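Local coordinates for glycosyl hydrolase, family 38 (Enterococcus faecalis, PDB 5KBP), which probably acts as an alpha-mannosidase of glycoside hydrolase family 38, expected to bind carbohydrate and a metal ion, at residues Q415-V420 with T651-S656; S463-E468 with L490-S495; G519-Q524 with N597-A602. All coordinates share one frame; numbering follows the deposited sequence.

Contact 1 of 3, residues Q415-V420 with T651-S656; sequences QKTEVV and TMIKES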
loop_
_atom_site.group_PDB
_atom_site.type_symbol
_atom_site.label_atom_id
_atom_site.label_comp_id
_atom_site.label_asym_id
_atom_site.label_seq_id
_atom_site.Cartn_x
_atom_site.Cartn_y
_atom_site.Cartn_z
ATOM N N GLN A 415 -32.743 -17.801 4.809
ATOM C CA GLN A 415 -33.799 -17.297 3.944
ATOM C C GLN A 415 -33.663 -15.788 3.825
ATOM O O GLN A 415 -33.783 -15.067 4.821
ATOM C CB GLN A 415 -35.169 -17.667 4.507
ATOM C CG GLN A 415 -35.334 -19.144 4.811
ATOM C CD GLN A 415 -36.379 -19.805 3.937
ATOM O OE1 GLN A 415 -37.473 -19.273 3.746
ATOM N NE2 GLN A 415 -36.045 -20.970 3.396
ATOM N N LYS A 416 -33.400 -15.306 2.616
ATOM C CA LYS A 416 -33.090 -13.903 2.399
ATOM C C LYS A 416 -34.281 -13.183 1.782
ATOM O O LYS A 416 -34.845 -13.643 0.783
ATOM C CB LYS A 416 -31.857 -13.743 1.509
ATOM C CG LYS A 416 -31.016 -12.556 1.915
ATOM C CD LYS A 416 -29.985 -12.189 0.880
ATOM C CE LYS A 416 -29.276 -10.923 1.306
ATOM N NZ LYS A 416 -30.226 -9.915 1.850
ATOM N N THR A 417 -34.653 -12.056 2.384
ATOM C CA THR A 417 -35.725 -11.197 1.898
ATOM C C THR A 417 -35.150 -9.808 1.668
ATOM O O THR A 417 -34.590 -9.206 2.591
ATOM C CB THR A 417 -36.881 -11.143 2.897
ATOM O OG1 THR A 417 -37.465 -12.445 3.025
ATOM C CG2 THR A 417 -37.933 -10.160 2.427
ATOM N N GLU A 418 -35.292 -9.299 0.447
ATOM C CA GLU A 418 -34.633 -8.053 0.080
ATOM C C GLU A 418 -35.242 -7.513 -1.206
ATOM O O GLU A 418 -35.562 -8.282 -2.115
ATOM C CB GLU A 418 -33.123 -8.273 -0.094
ATOM C CG GLU A 418 -32.368 -7.116 -0.723
ATOM C CD GLU A 418 -30.873 -7.355 -0.758
ATOM O OE1 GLU A 418 -30.346 -7.957 0.202
ATOM O OE2 GLU A 418 -30.224 -6.948 -1.745
ATOM N N VAL A 419 -35.404 -6.194 -1.267
ATOM C CA VAL A 419 -35.766 -5.506 -2.500
ATOM C C VAL A 419 -34.476 -5.268 -3.278
ATOM O O VAL A 419 -33.670 -4.407 -2.916
ATOM C CB VAL A 419 -36.504 -4.193 -2.220
ATOM C CG1 VAL A 419 -36.741 -3.433 -3.515
ATOM C CG2 VAL A 419 -37.824 -4.472 -1.518
ATOM N N VAL A 420 -34.280 -6.033 -4.346
ATOM C CA VAL A 420 -33.000 -6.107 -5.040
ATOM C C VAL A 420 -33.006 -5.171 -6.239
ATOM O O VAL A 420 -34.056 -4.847 -6.805
ATOM C CB VAL A 420 -32.699 -7.561 -5.467
ATOM C CG1 VAL A 420 -31.228 -7.731 -5.827
ATOM C CG2 VAL A 420 -33.093 -8.523 -4.364
ATOM N N THR A 651 -34.672 3.131 5.946
ATOM C CA THR A 651 -35.277 2.348 4.878
ATOM C C THR A 651 -36.091 1.200 5.458
ATOM O O THR A 651 -35.665 0.542 6.415
ATOM C CB THR A 651 -34.207 1.799 3.924
ATOM O OG1 THR A 651 -33.369 2.871 3.474
ATOM C CG2 THR A 651 -34.857 1.135 2.716
ATOM N N MET A 652 -37.264 0.967 4.873
ATOM C CA MET A 652 -38.135 -0.139 5.245
ATOM C C MET A 652 -38.650 -0.812 3.983
ATOM O O MET A 652 -39.027 -0.136 3.020
ATOM C CB MET A 652 -39.321 0.336 6.098
ATOM C CG MET A 652 -40.452 -0.681 6.206
ATOM S SD MET A 652 -42.015 0.029 6.755
ATOM C CE MET A 652 -41.574 0.511 8.417
ATOM N N ILE A 653 -38.667 -2.142 3.989
ATOM C CA ILE A 653 -39.243 -2.916 2.902
ATOM C C ILE A 653 -40.493 -3.634 3.413
ATOM O O ILE A 653 -40.733 -3.739 4.616
ATOM C CB ILE A 653 -38.233 -3.906 2.291
ATOM C CG1 ILE A 653 -37.865 -5.000 3.293
ATOM C CG2 ILE A 653 -36.985 -3.170 1.829
ATOM C CD1 ILE A 653 -36.909 -6.032 2.731
ATOM N N LYS A 654 -41.294 -4.137 2.470
ATOM C CA LYS A 654 -42.603 -4.683 2.819
ATOM C C LYS A 654 -42.488 -6.003 3.572
ATOM O O LYS A 654 -43.191 -6.219 4.565
ATOM C CB LYS A 654 -43.445 -4.865 1.555
ATOM C CG LYS A 654 -44.747 -5.620 1.779
ATOM C CD LYS A 654 -45.486 -5.854 0.470
ATOM C CE LYS A 654 -46.746 -6.676 0.691
ATOM N NZ LYS A 654 -47.497 -6.900 -0.574
ATOM N N GLU A 655 -41.605 -6.897 3.124
ATOM C CA GLU A 655 -41.583 -8.277 3.595
ATOM C C GLU A 655 -40.522 -8.526 4.664
ATOM O O GLU A 655 -40.052 -9.658 4.817
ATOM C CB GLU A 655 -41.379 -9.229 2.418
ATOM C CG GLU A 655 -42.372 -9.047 1.277
ATOM C CD GLU A 655 -43.747 -9.614 1.589
ATOM O OE1 GLU A 655 -43.953 -10.110 2.717
ATOM O OE2 GLU A 655 -44.621 -9.568 0.699
ATOM N N SER A 656 -40.139 -7.498 5.419
ATOM C CA SER A 656 -39.144 -7.679 6.466
ATOM C C SER A 656 -39.410 -6.708 7.605
ATOM O O SER A 656 -39.857 -5.580 7.379
ATOM C CB SER A 656 -37.722 -7.478 5.932
ATOM O OG SER A 656 -36.774 -7.522 6.984
#

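Contact 2 of 3, residues S463-E468 with L490-S495; sequences SRIVKE and LTVELS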
loop_
_atom_site.group_PDB
_atom_site.type_symbol
_atom_site.label_atom_id
_atom_site.label_comp_id
_atom_site.label_asym_id
_atom_site.label_seq_id
_atom_site.Cartn_x
_atom_site.Cartn_y
_atom_site.Cartn_z
ATOM N N SER A 463 -42.062 -5.763 -10.972
ATOM C CA SER A 463 -40.797 -5.040 -10.969
ATOM C C SER A 463 -41.070 -3.562 -11.221
ATOM O O SER A 463 -42.218 -3.135 -11.375
ATOM C CB SER A 463 -39.834 -5.608 -12.015
ATOM O OG SER A 463 -40.272 -5.301 -13.326
ATOM N N ARG A 464 -39.990 -2.784 -11.263
ATOM C CA ARG A 464 -40.059 -1.356 -11.545
ATOM C C ARG A 464 -38.747 -0.930 -12.181
ATOM O O ARG A 464 -37.673 -1.271 -11.676
ATOM C CB ARG A 464 -40.322 -0.546 -10.269
ATOM C CG ARG A 464 -40.403 0.957 -10.496
ATOM C CD ARG A 464 -40.681 1.708 -9.202
ATOM N NE ARG A 464 -39.549 1.665 -8.279
ATOM C CZ ARG A 464 -38.614 2.607 -8.203
ATOM N NH1 ARG A 464 -38.675 3.668 -8.996
ATOM N NH2 ARG A 464 -37.619 2.489 -7.335
ATOM N N ILE A 465 -38.834 -0.194 -13.285
ATOM C CA ILE A 465 -37.645 0.316 -13.963
ATOM C C ILE A 465 -37.134 1.516 -13.172
ATOM O O ILE A 465 -37.799 2.552 -13.095
ATOM C CB ILE A 465 -37.941 0.691 -15.418
ATOM C CG1 ILE A 465 -38.423 -0.536 -16.196
ATOM C CG2 ILE A 465 -36.708 1.296 -16.075
ATOM C CD1 ILE A 465 -37.458 -1.703 -16.162
ATOM N N VAL A 466 -35.950 1.376 -12.578
ATOM C CA VAL A 466 -35.409 2.431 -11.726
ATOM C C VAL A 466 -34.779 3.535 -12.566
ATOM O O VAL A 466 -35.149 4.710 -12.459
ATOM C CB VAL A 466 -34.400 1.847 -10.721
ATOM C CG1 VAL A 466 -33.780 2.956 -9.887
ATOM C CG2 VAL A 466 -35.079 0.820 -9.835
ATOM N N LYS A 467 -33.816 3.175 -13.411
ATOM C CA LYS A 467 -33.100 4.166 -14.202
ATOM C C LYS A 467 -32.461 3.486 -15.403
ATOM O O LYS A 467 -32.321 2.261 -15.449
ATOM C CB LYS A 467 -32.036 4.885 -13.366
ATOM C CG LYS A 467 -31.031 3.948 -12.712
ATOM C CD LYS A 467 -30.026 4.713 -11.866
ATOM C CE LYS A 467 -29.045 3.771 -11.188
ATOM N NZ LYS A 467 -28.048 4.505 -10.359
ATOM N N GLU A 468 -32.078 4.306 -16.377
ATOM C CA GLU A 468 -31.310 3.863 -17.529
ATOM C C GLU A 468 -29.970 4.586 -17.539
ATOM O O GLU A 468 -29.808 5.644 -16.925
ATOM C CB GLU A 468 -32.056 4.122 -18.844
ATOM C CG GLU A 468 -31.932 5.548 -19.360
ATOM C CD GLU A 468 -32.637 5.753 -20.686
ATOM O OE1 GLU A 468 -33.699 5.131 -20.896
ATOM O OE2 GLU A 468 -32.126 6.529 -21.520
ATOM N N LEU A 490 -30.164 -0.985 -18.144
ATOM C CA LEU A 490 -31.433 -0.777 -17.465
ATOM C C LEU A 490 -31.334 -1.348 -16.058
ATOM O O LEU A 490 -30.842 -2.467 -15.870
ATOM C CB LEU A 490 -32.582 -1.433 -18.232
ATOM C CG LEU A 490 -33.948 -0.774 -18.039
ATOM C CD1 LEU A 490 -33.860 0.713 -18.347
ATOM C CD2 LEU A 490 -34.998 -1.441 -18.910
ATOM N N THR A 491 -31.790 -0.576 -15.078
ATOM C CA THR A 491 -31.734 -0.956 -13.670
ATOM C C THR A 491 -33.137 -1.359 -13.231
ATOM O O THR A 491 -34.035 -0.514 -13.150
ATOM C CB THR A 491 -31.193 0.192 -12.821
ATOM O OG1 THR A 491 -29.846 0.486 -13.218
ATOM C CG2 THR A 491 -31.213 -0.178 -11.353
ATOM N N VAL A 492 -33.322 -2.647 -12.950
ATOM C CA VAL A 492 -34.625 -3.214 -12.621
ATOM C C VAL A 492 -34.662 -3.533 -11.134
ATOM O O VAL A 492 -33.673 -4.005 -10.563
ATOM C CB VAL A 492 -34.913 -4.471 -13.466
ATOM C CG1 VAL A 492 -36.314 -4.992 -13.191
ATOM C CG2 VAL A 492 -34.732 -4.166 -14.946
ATOM N N GLU A 493 -35.808 -3.275 -10.508
ATOM C CA GLU A 493 -35.999 -3.477 -9.078
ATOM C C GLU A 493 -36.917 -4.674 -8.865
ATOM O O GLU A 493 -38.039 -4.696 -9.381
ATOM C CB GLU A 493 -36.583 -2.222 -8.431
ATOM C CG GLU A 493 -36.454 -2.173 -6.920
ATOM C CD GLU A 493 -36.909 -0.846 -6.343
ATOM O OE1 GLU A 493 -37.876 -0.263 -6.878
ATOM O OE2 GLU A 493 -36.295 -0.382 -5.361
ATOM N N LEU A 494 -36.444 -5.661 -8.109
ATOM C CA LEU A 494 -37.212 -6.860 -7.813
ATOM C C LEU A 494 -37.451 -6.976 -6.314
ATOM O O LEU A 494 -36.642 -6.517 -5.501
ATOM C CB LEU A 494 -36.500 -8.125 -8.319
ATOM C CG LEU A 494 -36.323 -8.286 -9.831
ATOM C CD1 LEU A 494 -35.702 -9.635 -10.154
ATOM C CD2 LEU A 494 -37.652 -8.125 -10.548
ATOM N N SER A 495 -38.573 -7.596 -5.956
ATOM C CA SER A 495 -38.941 -7.846 -4.564
ATOM C C SER A 495 -38.798 -9.343 -4.308
ATOM O O SER A 495 -39.675 -10.131 -4.672
ATOM C CB SER A 495 -40.358 -7.361 -4.276
ATOM O OG SER A 495 -40.723 -7.616 -2.930
#

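Contact 3 of 3, residues G519-Q524 with N597-A602; sequences GSLLAQ and NSPVKA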
loop_
_atom_site.group_PDB
_atom_site.type_symbol
_atom_site.label_atom_id
_atom_site.label_comp_id
_atom_site.label_asym_id
_atom_site.label_seq_id
_atom_site.Cartn_x
_atom_site.Cartn_y
_atom_site.Cartn_z
ATOM N N GLY A 519 -50.475 -2.975 -3.995
ATOM C CA GLY A 519 -50.649 -2.791 -2.570
ATOM C C GLY A 519 -50.545 -1.332 -2.171
ATOM O O GLY A 519 -50.353 -0.439 -2.995
ATOM N N SER A 520 -50.678 -1.108 -0.867
ATOM C CA SER A 520 -50.630 0.238 -0.321
ATOM C C SER A 520 -49.189 0.705 -0.161
ATOM O O SER A 520 -48.286 -0.082 0.144
ATOM C CB SER A 520 -51.345 0.295 1.029
ATOM O OG SER A 520 -52.717 -0.032 0.896
ATOM N N LEU A 521 -48.980 2.002 -0.377
ATOM C CA LEU A 521 -47.665 2.595 -0.173
ATOM C C LEU A 521 -47.252 2.463 1.287
ATOM O O LEU A 521 -48.040 2.737 2.197
ATOM C CB LEU A 521 -47.680 4.065 -0.594
ATOM C CG LEU A 521 -48.133 4.351 -2.028
ATOM C CD1 LEU A 521 -48.115 5.846 -2.316
ATOM C CD2 LEU A 521 -47.261 3.602 -3.021
ATOM N N LEU A 522 -46.007 2.034 1.508
ATOM C CA LEU A 522 -45.536 1.798 2.869
ATOM C C LEU A 522 -45.427 3.088 3.670
ATOM O O LEU A 522 -45.568 3.064 4.898
ATOM C CB LEU A 522 -44.185 1.084 2.842
ATOM C CG LEU A 522 -44.163 -0.345 2.301
ATOM C CD1 LEU A 522 -42.748 -0.903 2.337
ATOM C CD2 LEU A 522 -45.111 -1.233 3.092
ATOM N N ALA A 523 -45.183 4.214 3.008
ATOM C CA ALA A 523 -44.912 5.474 3.683
ATOM C C ALA A 523 -46.113 6.406 3.595
ATOM O O ALA A 523 -46.812 6.444 2.577
ATOM C CB ALA A 523 -43.681 6.162 3.089
ATOM N N GLN A 524 -46.342 7.155 4.675
ATOM C CA GLN A 524 -47.337 8.222 4.736
ATOM C C GLN A 524 -46.583 9.535 4.904
ATOM O O GLN A 524 -46.305 9.958 6.035
ATOM C CB GLN A 524 -48.321 8.003 5.887
ATOM C CG GLN A 524 -49.180 6.748 5.758
ATOM C CD GLN A 524 -48.412 5.472 6.049
ATOM O OE1 GLN A 524 -47.618 5.410 6.988
ATOM N NE2 GLN A 524 -48.641 4.447 5.236
ATOM N N ASN A 597 -41.022 5.813 -2.089
ATOM C CA ASN A 597 -42.290 5.329 -1.551
ATOM C C ASN A 597 -42.937 4.417 -2.581
ATOM O O ASN A 597 -43.267 4.860 -3.685
ATOM C CB ASN A 597 -43.222 6.487 -1.191
ATOM C CG ASN A 597 -44.407 6.042 -0.353
ATOM O OD1 ASN A 597 -44.451 4.908 0.127
ATOM N ND2 ASN A 597 -45.371 6.935 -0.168
ATOM N N SER A 598 -43.117 3.155 -2.213
ATOM C CA SER A 598 -43.697 2.155 -3.099
ATOM C C SER A 598 -44.384 1.113 -2.231
ATOM O O SER A 598 -44.201 1.090 -1.011
ATOM C CB SER A 598 -42.625 1.509 -3.986
ATOM O OG SER A 598 -41.790 0.649 -3.231
ATOM N N PRO A 599 -45.201 0.243 -2.835
ATOM C CA PRO A 599 -45.824 -0.829 -2.040
ATOM C C PRO A 599 -44.830 -1.800 -1.423
ATOM O O PRO A 599 -45.207 -2.542 -0.507
ATOM C CB PRO A 599 -46.734 -1.532 -3.056
ATOM C CG PRO A 599 -47.047 -0.484 -4.061
ATOM C CD PRO A 599 -45.799 0.343 -4.178
ATOM N N VAL A 600 -43.580 -1.819 -1.881
ATOM C CA VAL A 600 -42.598 -2.781 -1.395
ATOM C C VAL A 600 -41.418 -2.133 -0.686
ATOM O O VAL A 600 -40.668 -2.844 0.001
ATOM C CB VAL A 600 -42.084 -3.687 -2.536
ATOM C CG1 VAL A 600 -43.240 -4.424 -3.194
ATOM C CG2 VAL A 600 -41.310 -2.869 -3.556
ATOM N N LYS A 601 -41.217 -0.823 -0.816
ATOM C CA LYS A 601 -40.037 -0.194 -0.243
ATOM C C LYS A 601 -40.273 1.304 -0.104
ATOM O O LYS A 601 -40.817 1.938 -1.011
ATOM C CB LYS A 601 -38.798 -0.462 -1.107
ATOM C CG LYS A 601 -37.520 0.182 -0.599
ATOM C CD LYS A 601 -36.357 -0.118 -1.530
ATOM C CE LYS A 601 -35.082 0.561 -1.062
ATOM N NZ LYS A 601 -33.938 0.253 -1.964
ATOM N N ALA A 602 -39.856 1.853 1.035
ATOM C CA ALA A 602 -39.947 3.282 1.293
ATOM C C ALA A 602 -38.756 3.702 2.141
ATOM O O ALA A 602 -38.283 2.943 2.990
ATOM C CB ALA A 602 -41.258 3.651 1.996
#

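Contact 1 of 3, residues Q415-V420 with T651-S656
Thr-417 meets the turn at Glu-655 and Ser-656 with its methyl, while Val-419, two residues on, meets Ile-653. CG2 of Thr-417 lies 3.2 Å from the carbonyl O of Glu-655 and also touches the CB of that residue. CG2 is anti to the backbone N, and this rotation puts OG1 (chi1 -64°) beside the N, where it is hydrogen-bonded to the backbone N of Glu-498. Threonine thus suits its place on two counts: its hydroxyl serves its own sheet and its methyl faces the neighbour. Further along, the Val-419 and Ile-653 side chains slide past each other in opposite directions, CG2 to CG2 at 3.7 Å. The other branch of Ile-653 reaches back across the strand, its CD1 3.9 Å from Thr-417 O and almost as near the CA of Glu-418. Its two branches let this one isoleucine touch three successive residues, Thr-417 to Val-419. Of the Glu-655 side chain it is CB that touches; bent at chi2, the carboxylate leads away toward Lys-497, a long and weak ion pair. Behind the strand, Glu-418 turns from the contact and its OE1 forms a salt bridge with Lys-416 NZ at 2.6 Å, beside Phe-803. Ile-653 is positioned in turn by its carbonyl O, which accepts a bond from Asn-532 ND2. The axes of strands 416-420 and 651-653 come no closer than 8.2 Å and cross at 113°, too far and too steep for pairing. With no hydrogen bond crossing it, the junction rests on methyl groups packed against one another and against backbone carbonyls, and the hydroxyls of Thr-417 and Ser-656 are bonded outside it, to Glu-498 and Gln-658.

Contact 2 of 3, residues S463-E468 with L490-S495
Strands 463-468 and 490-495 pair as antiparallel neighbours in a long beta hairpin, at the border of a three-stranded sheet, and Ile-465 and Val-492 form a regular non-hydrogen-bonded pair within it. Past this pair the register slips by one residue. Val-466 N donates to Thr-491 O at 2.8 Å, and Thr-491 N to Lys-467 O at 2.9 Å, so Val-466 and Lys-467 together stand opposite Thr-491. With Val-466 in a helical conformation (phi -80°, psi -57°), this is a classic beta bulge. Valine suits the bulge position because its branches pack on both neighbours: its CB rests 3.8 Å from Thr-491 CG2, and its CG2 packs on Glu-493 CB and above one face of the Arg-464 guanidinium, toward its rim. The aliphatic part of Lys-467 runs past Thr-491 on the same side, its amine carried onward by an extended chain. There, too, Arg-464 and Glu-493 lie side by side, pointing the same way. A bend at chi3 turns the guanidinium back, and NE and NH2 both grip the single oxygen OE1, at 2.9 and 2.8 Å. Using NE and NH2 makes the grip side-on; both bonds end on one oxygen, and the two planes are turned 58° apart. On the other face the contact is largely apolar: Ile-465 crosses Leu-490 at about a right angle, CG2 to CD1 3.7 Å, while its CD1 meets Val-492 CG2. Ser-463, small enough to fit here, sets its CB 3.6 Å from Leu-494 CD2. This face packs on strand 451-454 through Tyr-451 and Val-453, and Leu-494 also touches Phe-406 and Leu-408 of strand 404-410, while strand 416-430 pairs along the far edge of 490-495.

Contact 3 of 3, residues G519-Q524 with N597-A602
Leu-521 and Pro-599 bring their CA atoms within 4.3 Å where two loops run together, and a single backbone bond, Leu-522 N to Ser-598 O at 3.2 Å and nearly straight, joins them. Asn-597 does the rest of the polar work. With CG anti to the backbone N (chi1 -167°), its amide reaches Ala-523 and grips it at both ends: OD1 accepts from Ala-523 N at 3.1 Å, and ND2 donates to Ala-523 O. Asparagine is apt because its amide offers an acceptor and a donor, as a strand's peptide would. Around this lies apolar packing. The Leu-521 side chain lies alongside the Pro-599 ring, its CD2 3.8 Å from CD, and Leu-522 pushes CD1 to 3.5 Å from Lys-601 N, over the turn. Ala-523 and Ala-602 touch CB to CB at 3.7 Å, small residues that allow close approach. Gly-519, with phi 119°, takes a backbone shape in which a CB would strike the preceding carbonyl. Ser-598 to Lys-601 form a type I beta turn with proline second, closing the hairpin of strands 591-597 and 601-613, against which the incoming chain is docked.

From the N terminus, strand 416-430 supplies the first half of contact 1, whose loop stays open until 651-656. Within that span contact 2 closes first, as the local hairpin 463-475 and 483-499, and contact 3 follows in series, joining 519-524 to 597-602; neither crosses the other. Contacts 1 and 2 share the three-stranded sheet, where Val-420 N probably bonds Leu-494 O. Contacts 1 and 3 share the nine-stranded sheet, in which strands 601-613 and 641-653 are neighbours. Lys-601 also packs on Glu-493, so the three contacts gather where the three-stranded and nine-stranded sheets meet, with contact 3 also bringing in strand 523-524 of the ten-stranded sheet.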